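Local coordinates for fatty acid-binding protein homolog (Ascaris suum, PDB 6I8X) that binds fatty acids inside a beta-barrel and may sequester potentially toxic fatty acids or help maintain the impermeable lipid layer of the eggshell, at residues 27-32 / 37-42; 62-67 / 73-78; 86-89 / 93-96; 120-125 / 131-136. One frame throughout, in Å; residues are numbered along the deposited sequence.

Interaction 1 of 4, residues 27-32 / 37-42. With VCA (vaccenic acid), chain C.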
# COMPACT_ATOMS: atom_id res chain seq x y z
N GLU A 27 11.26 -10.53 -10.63
CA GLU A 27 12.64 -10.10 -10.37
C GLU A 27 12.72 -9.22 -9.12
O GLU A 27 13.71 -9.29 -8.39
CB GLU A 27 13.28 -9.42 -11.61
CG GLU A 27 14.81 -9.52 -11.67
CD GLU A 27 15.47 -10.89 -11.55
OE1 GLU A 27 14.86 -11.91 -11.94
OE2 GLU A 27 16.63 -10.93 -11.07
N TYR A 28 11.66 -8.42 -8.86
CA TYR A 28 11.56 -7.58 -7.68
C TYR A 28 11.53 -8.45 -6.43
O TYR A 28 12.23 -8.14 -5.48
CB TYR A 28 10.31 -6.68 -7.71
CG TYR A 28 9.99 -6.07 -6.36
CD1 TYR A 28 10.67 -4.94 -5.90
CD2 TYR A 28 9.10 -6.69 -5.49
CE1 TYR A 28 10.40 -4.39 -4.64
CE2 TYR A 28 8.86 -6.18 -4.21
CZ TYR A 28 9.50 -5.02 -3.81
OH TYR A 28 9.23 -4.50 -2.57
N LEU A 29 10.69 -9.50 -6.41
CA LEU A 29 10.55 -10.43 -5.29
C LEU A 29 11.85 -11.19 -5.05
O LEU A 29 12.21 -11.45 -3.90
CB LEU A 29 9.37 -11.40 -5.47
CG LEU A 29 7.96 -10.78 -5.43
CD1 LEU A 29 6.92 -11.80 -5.83
CD2 LEU A 29 7.63 -10.17 -4.03
N LYS A 30 12.58 -11.46 -6.13
CA LYS A 30 13.90 -12.10 -6.11
C LYS A 30 14.93 -11.16 -5.44
O LYS A 30 15.67 -11.61 -4.56
CB LYS A 30 14.33 -12.47 -7.53
CG LYS A 30 14.94 -13.83 -7.59
CD LYS A 30 15.14 -14.29 -9.02
CE LYS A 30 16.25 -15.29 -9.03
NZ LYS A 30 16.52 -15.79 -10.39
N ALA A 31 14.93 -9.86 -5.82
CA ALA A 31 15.85 -8.85 -5.25
C ALA A 31 15.61 -8.69 -3.74
O ALA A 31 16.54 -8.49 -2.97
CB ALA A 31 15.70 -7.52 -5.98
N ARG A 32 14.36 -8.86 -3.33
CA ARG A 32 13.86 -8.81 -1.96
C ARG A 32 14.21 -10.09 -1.16
O ARG A 32 14.03 -10.11 0.05
CB ARG A 32 12.34 -8.55 -2.00
CG ARG A 32 11.75 -7.81 -0.80
CD ARG A 32 12.12 -6.34 -0.78
NE ARG A 32 11.53 -5.61 0.34
CZ ARG A 32 12.05 -5.55 1.57
NH1 ARG A 32 13.14 -6.23 1.87
NH2 ARG A 32 11.45 -4.83 2.50
N ILE A 37 9.27 -20.87 -4.62
CA ILE A 37 7.99 -21.29 -4.06
C ILE A 37 7.20 -20.11 -3.52
O ILE A 37 6.03 -19.91 -3.91
CB ILE A 37 8.22 -22.42 -3.00
CG1 ILE A 37 8.74 -23.74 -3.69
CG2 ILE A 37 6.95 -22.68 -2.17
CD1 ILE A 37 9.14 -24.89 -2.75
N MET A 38 7.85 -19.28 -2.67
CA MET A 38 7.26 -18.09 -2.07
C MET A 38 6.89 -17.07 -3.11
O MET A 38 5.80 -16.51 -3.02
CB MET A 38 8.15 -17.48 -0.98
CG MET A 38 8.10 -18.24 0.35
SD MET A 38 6.46 -18.77 0.94
CE MET A 38 5.72 -17.16 1.40
N ARG A 39 7.73 -16.88 -4.14
CA ARG A 39 7.43 -15.94 -5.23
C ARG A 39 6.17 -16.33 -5.99
O ARG A 39 5.39 -15.45 -6.31
CB ARG A 39 8.59 -15.83 -6.23
CG ARG A 39 9.77 -15.04 -5.72
CD ARG A 39 10.67 -14.55 -6.84
NE ARG A 39 10.91 -15.57 -7.87
CZ ARG A 39 11.92 -16.43 -7.86
NH1 ARG A 39 12.76 -16.46 -6.84
NH2 ARG A 39 12.06 -17.29 -8.85
N GLN A 40 5.98 -17.62 -6.28
CA GLN A 40 4.80 -18.06 -7.03
C GLN A 40 3.53 -17.72 -6.31
O GLN A 40 2.61 -17.22 -6.95
CB GLN A 40 4.81 -19.58 -7.35
CG GLN A 40 6.02 -20.13 -8.09
CD GLN A 40 6.58 -19.22 -9.17
OE1 GLN A 40 7.64 -18.58 -9.00
NE2 GLN A 40 5.89 -19.13 -10.29
N VAL A 41 3.47 -17.99 -4.98
CA VAL A 41 2.26 -17.80 -4.17
C VAL A 41 2.03 -16.32 -3.93
O VAL A 41 0.88 -15.88 -3.97
CB VAL A 41 2.16 -18.67 -2.86
CG1 VAL A 41 2.16 -20.17 -3.20
CG2 VAL A 41 3.26 -18.36 -1.84
N ILE A 42 3.12 -15.54 -3.76
CA ILE A 42 2.99 -14.09 -3.60
C ILE A 42 2.48 -13.41 -4.89
O ILE A 42 1.60 -12.54 -4.82
CB ILE A 42 4.29 -13.42 -3.08
CG1 ILE A 42 4.57 -13.84 -1.61
CG2 ILE A 42 4.21 -11.86 -3.22
CD1 ILE A 42 6.06 -13.72 -1.15
O2 VCA C . 0.49 -4.90 -1.28
C1 VCA C . 0.31 -5.89 -2.12
O1 VCA C . -0.49 -5.86 -3.02
C2 VCA C . 1.20 -7.08 -1.87
C3 VCA C . 0.55 -8.44 -2.09
C4 VCA C . 1.35 -9.58 -1.48
C5 VCA C . 0.84 -10.97 -1.78
C6 VCA C . -0.19 -11.48 -0.79
C7 VCA C . -0.83 -12.78 -1.23
C8 VCA C . -0.05 -14.06 -0.96
C9 VCA C . -0.21 -14.61 0.45
C10 VCA C . 0.69 -15.82 0.72
C11 VCA C . 1.10 -15.95 2.16
C12 VCA C . 1.94 -15.16 2.80
C13 VCA C . 2.64 -13.96 2.22
C14 VCA C . 3.73 -13.39 3.12
C15 VCA C . 4.56 -12.29 2.48
C16 VCA C . 3.77 -11.06 2.03
C17 VCA C . 4.65 -9.95 1.47
C18 VCA C . 3.93 -8.64 1.34
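Over one face of the R39 guanidinium lies the aliphatic chain of K30: CD sits 3.8 Å above the plane, offset toward its rim, and K30 CG comes within 3.5 Å of R39 NH1. The nitrogens of the same group have partners of their own: NE forms a salt bridge with D26 OD1 and NH1 a hydrogen bond with the backbone O of Y34, so the flat group is held by a residue of the first helix and one of the turn between the two. These helices, 25-31 and 36-43, form the helix-turn-helix lid of the fatty acid-binding protein fold, and their short segments run at 133° to one another. No hydrogen bond crosses between 27-32 and 37-42; the junction rests on side-chain packing, apolar apart from the guanidinium. R39 is bent at chi3 (-42°), and its CG and CD both rest 3.7 Å from L29 CB before the chain turns toward K30. On the ligand side of this, L29 CD1 meets I42 CG2 at 3.8 Å, the two side chains crossing at a slant. I42, part of the vaccenic acid pocket, has CG2 anti to the backbone N, and that methyl also lies 3.8 Å from C5 of the fatty acid.

Interaction 2 of 4, residues 62-67 / 73-78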
# COMPACT_ATOMS: atom_id res chain seq x y z
N TYR A 62 -8.49 8.04 7.66
CA TYR A 62 -8.81 7.03 6.66
C TYR A 62 -8.68 5.61 7.14
O TYR A 62 -8.02 5.32 8.14
CB TYR A 62 -7.89 7.23 5.44
CG TYR A 62 -8.02 8.62 4.88
CD1 TYR A 62 -9.04 8.94 3.98
CD2 TYR A 62 -7.21 9.66 5.35
CE1 TYR A 62 -9.24 10.24 3.55
CE2 TYR A 62 -7.41 10.97 4.93
CZ TYR A 62 -8.43 11.26 4.04
OH TYR A 62 -8.64 12.53 3.59
N ASP A 63 -9.28 4.70 6.37
CA ASP A 63 -9.17 3.26 6.55
C ASP A 63 -8.64 2.68 5.25
O ASP A 63 -9.00 3.15 4.16
CB ASP A 63 -10.52 2.60 6.88
CG ASP A 63 -11.22 3.12 8.10
OD1 ASP A 63 -10.52 3.59 9.04
OD2 ASP A 63 -12.47 3.06 8.14
N MET A 64 -7.81 1.68 5.36
CA MET A 64 -7.34 0.96 4.19
C MET A 64 -7.26 -0.53 4.51
O MET A 64 -6.91 -0.93 5.62
CB MET A 64 -6.06 1.55 3.52
CG MET A 64 -4.76 0.87 3.88
SD MET A 64 -4.29 -0.61 2.90
CE MET A 64 -3.48 0.12 1.56
N GLU A 65 -7.62 -1.33 3.54
CA GLU A 65 -7.61 -2.78 3.64
C GLU A 65 -6.85 -3.35 2.48
O GLU A 65 -6.97 -2.87 1.36
CB GLU A 65 -9.05 -3.34 3.61
CG GLU A 65 -9.92 -2.86 4.77
CD GLU A 65 -11.31 -3.46 4.84
OE1 GLU A 65 -12.15 -3.12 3.97
OE2 GLU A 65 -11.57 -4.22 5.79
N ASN A 66 -6.11 -4.41 2.74
CA ASN A 66 -5.46 -5.23 1.74
C ASN A 66 -6.12 -6.58 1.92
O ASN A 66 -5.90 -7.22 2.95
CB ASN A 66 -3.97 -5.39 2.00
CG ASN A 66 -3.14 -4.36 1.33
OD1 ASN A 66 -3.23 -4.15 0.14
ND2 ASN A 66 -2.26 -3.74 2.09
N LEU A 67 -6.98 -6.97 0.98
CA LEU A 67 -7.69 -8.25 0.99
C LEU A 67 -7.04 -9.16 -0.03
O LEU A 67 -7.00 -8.83 -1.21
CB LEU A 67 -9.21 -8.05 0.70
CG LEU A 67 -9.95 -7.01 1.55
CD1 LEU A 67 -11.42 -6.91 1.14
CD2 LEU A 67 -9.82 -7.30 3.09
N THR A 73 -5.12 -7.42 5.76
CA THR A 73 -4.72 -6.35 6.69
C THR A 73 -5.83 -5.31 6.74
O THR A 73 -6.59 -5.16 5.78
CB THR A 73 -3.32 -5.75 6.41
OG1 THR A 73 -3.28 -5.05 5.17
CG2 THR A 73 -2.22 -6.78 6.46
N HIS A 74 -5.99 -4.66 7.90
CA HIS A 74 -7.04 -3.67 8.13
C HIS A 74 -6.47 -2.56 9.00
O HIS A 74 -6.33 -2.72 10.22
CB HIS A 74 -8.28 -4.30 8.81
CG HIS A 74 -8.72 -5.61 8.23
ND1 HIS A 74 -9.70 -5.68 7.25
CD2 HIS A 74 -8.31 -6.87 8.53
CE1 HIS A 74 -9.87 -6.97 7.00
NE2 HIS A 74 -9.05 -7.72 7.74
N HIS A 75 -6.11 -1.44 8.35
CA HIS A 75 -5.53 -0.26 9.01
C HIS A 75 -6.63 0.80 9.17
O HIS A 75 -7.09 1.37 8.19
CB HIS A 75 -4.33 0.25 8.20
CG HIS A 75 -3.34 -0.83 7.88
ND1 HIS A 75 -2.95 -1.78 8.83
CD2 HIS A 75 -2.68 -1.09 6.72
CE1 HIS A 75 -2.10 -2.57 8.21
NE2 HIS A 75 -1.87 -2.18 6.96
N LYS A 76 -7.07 1.01 10.42
CA LYS A 76 -8.17 1.92 10.76
C LYS A 76 -7.76 3.21 11.42
O LYS A 76 -6.92 3.22 12.32
CB LYS A 76 -9.21 1.21 11.65
CG LYS A 76 -9.69 -0.16 11.14
CD LYS A 76 -10.67 -0.07 9.97
CE LYS A 76 -11.46 -1.34 9.79
NZ LYS A 76 -12.37 -1.60 10.95
N ASP A 77 -8.42 4.31 11.00
CA ASP A 77 -8.29 5.67 11.52
C ASP A 77 -6.90 6.27 11.40
O ASP A 77 -6.44 6.92 12.35
CB ASP A 77 -8.79 5.76 12.98
CG ASP A 77 -10.25 6.07 13.05
OD1 ASP A 77 -10.63 7.17 12.61
OD2 ASP A 77 -11.02 5.20 13.48
N TRP A 78 -6.25 6.10 10.26
CA TRP A 78 -4.93 6.70 10.08
C TRP A 78 -5.00 8.10 9.40
O TRP A 78 -6.00 8.43 8.77
CB TRP A 78 -3.95 5.76 9.36
CG TRP A 78 -4.44 5.26 8.04
CD1 TRP A 78 -5.04 4.06 7.79
CD2 TRP A 78 -4.34 5.93 6.77
NE1 TRP A 78 -5.33 3.94 6.45
CE2 TRP A 78 -4.95 5.09 5.81
CE3 TRP A 78 -3.82 7.17 6.35
CZ2 TRP A 78 -5.06 5.45 4.46
CZ3 TRP A 78 -3.97 7.55 5.03
CH2 TRP A 78 -4.56 6.69 4.09
O HOH W 1 -12.33 4.13 11.21
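Y62 CB sits over one face of the W78 indole, 3.6 Å from the centroid of its six-membered ring and 15° off the normal, a CH-pi contact at one end of the antiparallel beta hairpin formed by strands 62-68 and 72-78 of the fatty acid-binding protein barrel. The Y62 ring itself lies obliquely to the indole. M64 packs on the same side of the sheet: its CB lies 4.1 Å from W78 CZ2, while CG approaches the edge of the H75 imidazole. On the other side E65 OE2 accepts a 2.8 Å hydrogen bond from H74 ND1; the oxygen lies in the imidazole plane, whereas the donor reaches it from the anti side, with carboxylate and ring turned 56° apart.

Paired backbone bonds set this register, linking M64 with H75 and N66 with T73. At D77 the chain turns a corner and the register shifts by one residue, giving a G1 beta bulge in which D77 and W78 both face Y62. The bulge is tied by D63, whose OD1 takes the D77 N-H at 3.0 Å nearly in line with its own C-O bond, and a water bridges OD1 to D77 OD2. Farther out, R52 and the A55 amide hold D63 OD2, F98 stacks on W78, and K49, which also bonds the fatty acid, reaches N66 OD1. N66 and T73 lie side by side, with N66 CB 3.3 Å from T73 OG1.

Interaction 3 of 4, residues 86-89 / 93-96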
# COMPACT_ATOMS: atom_id res chain seq x y z
N ASP A 86 1.05 -1.59 13.20
CA ASP A 86 0.04 -2.61 12.92
C ASP A 86 0.63 -3.86 12.26
O ASP A 86 1.79 -3.86 11.84
CB ASP A 86 -1.09 -2.04 12.03
CG ASP A 86 -2.43 -2.71 12.22
OD1 ASP A 86 -2.53 -3.62 13.07
OD2 ASP A 86 -3.38 -2.33 11.52
N GLU A 87 -0.19 -4.91 12.17
CA GLU A 87 0.20 -6.15 11.54
C GLU A 87 0.15 -5.95 10.02
O GLU A 87 -0.83 -5.39 9.48
CB GLU A 87 -0.71 -7.30 12.00
CG GLU A 87 -0.26 -8.65 11.46
CD GLU A 87 -1.02 -9.86 11.97
OE1 GLU A 87 -2.27 -9.86 11.92
OE2 GLU A 87 -0.36 -10.86 12.34
N ALA A 88 1.22 -6.40 9.33
CA ALA A 88 1.33 -6.33 7.89
C ALA A 88 1.03 -7.71 7.29
O ALA A 88 0.73 -8.65 8.05
CB ALA A 88 2.71 -5.83 7.49
N LEU A 89 1.06 -7.82 5.94
CA LEU A 89 0.74 -9.03 5.17
C LEU A 89 1.67 -10.23 5.42
O LEU A 89 1.29 -11.37 5.17
CB LEU A 89 0.66 -8.72 3.66
CG LEU A 89 -0.58 -7.94 3.17
CD1 LEU A 89 -0.37 -7.49 1.74
CD2 LEU A 89 -1.86 -8.77 3.30
N GLN A 93 4.54 -7.21 12.88
CA GLN A 93 4.27 -5.82 13.22
C GLN A 93 5.20 -4.91 12.43
O GLN A 93 6.40 -5.17 12.34
CB GLN A 93 4.48 -5.58 14.73
CG GLN A 93 3.48 -6.32 15.60
CD GLN A 93 2.12 -5.70 15.52
OE1 GLN A 93 1.90 -4.57 15.93
NE2 GLN A 93 1.18 -6.45 14.97
N HIS A 94 4.65 -3.85 11.84
CA HIS A 94 5.39 -2.87 11.06
C HIS A 94 4.97 -1.50 11.52
O HIS A 94 3.84 -1.33 11.96
CB HIS A 94 5.02 -2.95 9.54
CG HIS A 94 5.60 -4.09 8.76
ND1 HIS A 94 5.58 -4.09 7.37
CD2 HIS A 94 6.15 -5.26 9.17
CE1 HIS A 94 6.12 -5.23 6.99
NE2 HIS A 94 6.50 -5.96 8.04
N LYS A 95 5.85 -0.52 11.35
CA LYS A 95 5.55 0.88 11.55
C LYS A 95 5.19 1.37 10.13
O LYS A 95 5.96 1.18 9.18
CB LYS A 95 6.75 1.64 12.16
CG LYS A 95 6.86 1.39 13.67
CD LYS A 95 7.85 2.32 14.34
CE LYS A 95 7.99 2.05 15.83
NZ LYS A 95 6.72 2.27 16.58
N ILE A 96 3.96 1.87 9.97
CA ILE A 96 3.46 2.33 8.68
C ILE A 96 3.13 3.81 8.69
O ILE A 96 2.56 4.31 9.65
CB ILE A 96 2.23 1.48 8.21
CG1 ILE A 96 2.51 -0.06 8.32
CG2 ILE A 96 1.75 1.92 6.79
CD1 ILE A 96 1.26 -1.00 8.33
O HOH W 2 -1.89 -5.68 15.57
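The turn between strands 84-87 and 93-100 closes a beta hairpin of the barrel wall, and at its turn end A88, just past the first strand, meets H94 of the second. A88 CB stands over the centre of the H94 imidazole, 3.5 Å from the ring centroid and 14° off the normal, a CH-pi contact that covers one face of the ring. With CG of H94 anti to the carbonyl carbon (chi1 -76°), the imidazole lies against that methyl. Its rotation is further fixed at the rim, where ND1 bonds to ND1 of H110 on the adjoining strand and NE2 to D90 in the turn.

In the backbone, D86 and H94 form an antiparallel hydrogen-bonded pair. H94 N reaches D86 O at 2.9 Å, and D86 N reaches H94 O at 3.1 Å. The D86 carbonyl also receives the CA-H of Q93, with CA 3.4 Å from the oxygen.

On the other face of the hairpin, Q93 is bent at chi2 (-72°), which brings its amide back over the neighbouring strand, with NE2 3.6 Å from E87 CB. A water accepts from Q93 NE2 and donates to D86 OD1, bridging the two arms, while OE1 of the same amide is bonded to Q85. D86 OD2 turns instead to H75 ND1, and K71 pairs with E87. An antiparallel hairpin of this kind, here with L89 of its loop lining the fatty acid pocket, is a building unit of the calycin beta-barrel.

Interaction 4 of 4, residues 120-125 / 131-136. With EDO (1,2-ethanediol), chain H.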
# COMPACT_ATOMS: atom_id res chain seq x y z
N GLU A 120 11.05 0.37 3.61
CA GLU A 120 10.61 0.35 2.23
C GLU A 120 9.38 1.22 1.97
O GLU A 120 8.39 1.12 2.70
CB GLU A 120 10.39 -1.08 1.73
CG GLU A 120 9.88 -1.11 0.30
CD GLU A 120 10.01 -2.40 -0.47
OE1 GLU A 120 9.73 -3.47 0.10
OE2 GLU A 120 10.31 -2.32 -1.68
N THR A 121 9.43 2.04 0.90
CA THR A 121 8.34 2.90 0.46
C THR A 121 7.68 2.39 -0.84
O THR A 121 8.38 2.08 -1.82
CB THR A 121 8.83 4.36 0.34
OG1 THR A 121 9.40 4.75 1.59
CG2 THR A 121 7.70 5.34 -0.04
N TYR A 122 6.33 2.33 -0.84
CA TYR A 122 5.51 1.98 -2.02
C TYR A 122 4.81 3.25 -2.49
O TYR A 122 4.36 4.05 -1.68
CB TYR A 122 4.46 0.90 -1.72
CG TYR A 122 5.01 -0.30 -1.00
CD1 TYR A 122 5.98 -1.11 -1.60
CD2 TYR A 122 4.61 -0.61 0.29
CE1 TYR A 122 6.49 -2.23 -0.95
CE2 TYR A 122 5.15 -1.71 0.97
CZ TYR A 122 6.08 -2.52 0.34
OH TYR A 122 6.59 -3.62 1.00
N GLU A 123 4.71 3.43 -3.80
CA GLU A 123 4.12 4.61 -4.42
C GLU A 123 2.86 4.23 -5.20
O GLU A 123 2.86 3.25 -5.93
CB GLU A 123 5.18 5.22 -5.33
CG GLU A 123 4.75 6.42 -6.15
CD GLU A 123 5.79 6.87 -7.17
OE1 GLU A 123 7.00 6.74 -6.89
OE2 GLU A 123 5.38 7.35 -8.25
N TYR A 124 1.77 5.02 -5.03
CA TYR A 124 0.53 4.80 -5.74
C TYR A 124 0.20 5.99 -6.60
O TYR A 124 0.31 7.13 -6.15
CB TYR A 124 -0.65 4.52 -4.82
CG TYR A 124 -0.53 3.32 -3.93
CD1 TYR A 124 -1.07 2.09 -4.31
CD2 TYR A 124 -0.00 3.43 -2.64
CE1 TYR A 124 -1.08 1.00 -3.44
CE2 TYR A 124 0.01 2.34 -1.77
CZ TYR A 124 -0.53 1.13 -2.18
OH TYR A 124 -0.55 0.06 -1.32
N ARG A 125 -0.23 5.71 -7.84
CA ARG A 125 -0.61 6.74 -8.78
C ARG A 125 -1.84 6.30 -9.52
O ARG A 125 -2.03 5.12 -9.73
CB ARG A 125 0.53 7.01 -9.78
CG ARG A 125 1.78 7.66 -9.16
CD ARG A 125 2.82 8.02 -10.21
NE ARG A 125 2.38 9.13 -11.05
CZ ARG A 125 2.60 10.41 -10.79
NH1 ARG A 125 3.29 10.76 -9.70
NH2 ARG A 125 2.16 11.35 -11.61
N LEU A 131 -5.18 2.22 -10.57
CA LEU A 131 -4.31 2.62 -9.48
C LEU A 131 -3.04 1.79 -9.78
O LEU A 131 -3.11 0.58 -9.93
CB LEU A 131 -4.93 2.21 -8.12
CG LEU A 131 -4.12 2.58 -6.86
CD1 LEU A 131 -4.15 4.10 -6.59
CD2 LEU A 131 -4.63 1.78 -5.67
N VAL A 132 -1.91 2.45 -9.94
CA VAL A 132 -0.62 1.84 -10.23
C VAL A 132 0.22 1.90 -8.95
O VAL A 132 0.46 2.98 -8.41
CB VAL A 132 0.10 2.57 -11.41
CG1 VAL A 132 1.39 1.84 -11.80
CG2 VAL A 132 -0.83 2.73 -12.62
N MET A 133 0.66 0.74 -8.46
CA MET A 133 1.52 0.63 -7.31
C MET A 133 2.92 0.35 -7.80
O MET A 133 3.13 -0.65 -8.46
CB MET A 133 1.06 -0.47 -6.37
CG MET A 133 1.81 -0.46 -5.05
SD MET A 133 1.42 -1.97 -4.19
CE MET A 133 1.96 -1.58 -2.59
N LYS A 134 3.88 1.22 -7.45
CA LYS A 134 5.28 1.11 -7.85
C LYS A 134 6.18 0.83 -6.65
O LYS A 134 6.02 1.41 -5.57
CB LYS A 134 5.77 2.38 -8.59
CG LYS A 134 5.07 2.62 -9.92
CD LYS A 134 5.62 3.85 -10.64
CE LYS A 134 4.86 4.22 -11.89
NZ LYS A 134 5.06 3.25 -13.01
N MET A 135 7.15 -0.07 -6.86
CA MET A 135 8.11 -0.50 -5.85
C MET A 135 9.47 -0.67 -6.50
O MET A 135 9.54 -1.00 -7.69
CB MET A 135 7.70 -1.83 -5.21
CG MET A 135 6.29 -1.84 -4.74
SD MET A 135 5.37 -3.20 -5.40
CE MET A 135 5.67 -4.45 -4.13
N SER A 136 10.53 -0.49 -5.71
CA SER A 136 11.91 -0.60 -6.14
C SER A 136 12.78 -1.17 -5.02
O SER A 136 12.69 -0.71 -3.88
CB SER A 136 12.44 0.77 -6.55
OG SER A 136 13.54 0.62 -7.43
C1 EDO H . 9.78 3.18 -5.36
O1 EDO H . 8.81 3.89 -4.60
C2 EDO H . 9.37 3.14 -6.86
O2 EDO H . 9.05 4.45 -7.29
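Two methionines pack against two tyrosines across the strands. M133 and Y124 lie side by side and point the same way: M133 CG is 3.6 Å from Y124 CE1, and SD stands 4.8 Å from the ring centroid in an oblique Met-aromatic contact. With chi2 (-169°) and chi3 both anti, the M133 chain is extended and carries CE past the ring to 3.3 Å from Y124 OH and on to Y122 CB. M135, bent at chi2 and chi3, instead brings CG to the edge of the Y122 ring, its sulfur forming a second oblique Met-aromatic contact. L131 CD2 completes the apolar row, 3.8 Å from Y124 CD1.

These side chains belong to a beta hairpin of the fatty acid-binding protein barrel, strands 119-127 and 130-137, and M133 lines the vaccenic acid pocket.

Among backbone bonds, E123 pairs with K134 and R125 with V132, each through two N-H to O links; V132 N to R125 O, 2.7 Å, is almost straight at 178°. Between them, the CA-H groups of Y124 and M133 point at V132 O and E123 O.

Several polar side chains bond outside the two strands. Y124 OH is bonded to E108 and K49, and E120 to R32 and Y28 of the lid region. On the face bearing E123, an ethanediol probably from the crystallisation liquor makes weak hydrogen bonds from O2 to E123 OE1, 3.1 Å, and from O1 to T121 O.

From the N terminus the four contacts follow in series, each closing a short local loop, with none nested or crossing. Interaction 1 closes the turn between the lid helices; interactions 2, 3 and 4 each close a hairpin of the barrel sheet. The lid meets the wall where Y28 and R32 bind E120, joining interactions 1 and 4, whose centres lie 17 Å apart. Interactions 2 and 3 lie next to each other, linked by H75 ND1 and D86 OD2 between strands successive in the chain. Interactions 2 and 4 touch lightly, M64 on Y124, while interactions 1 and 2 lie on opposite sides of the chain's centre, their own centres 24 Å apart.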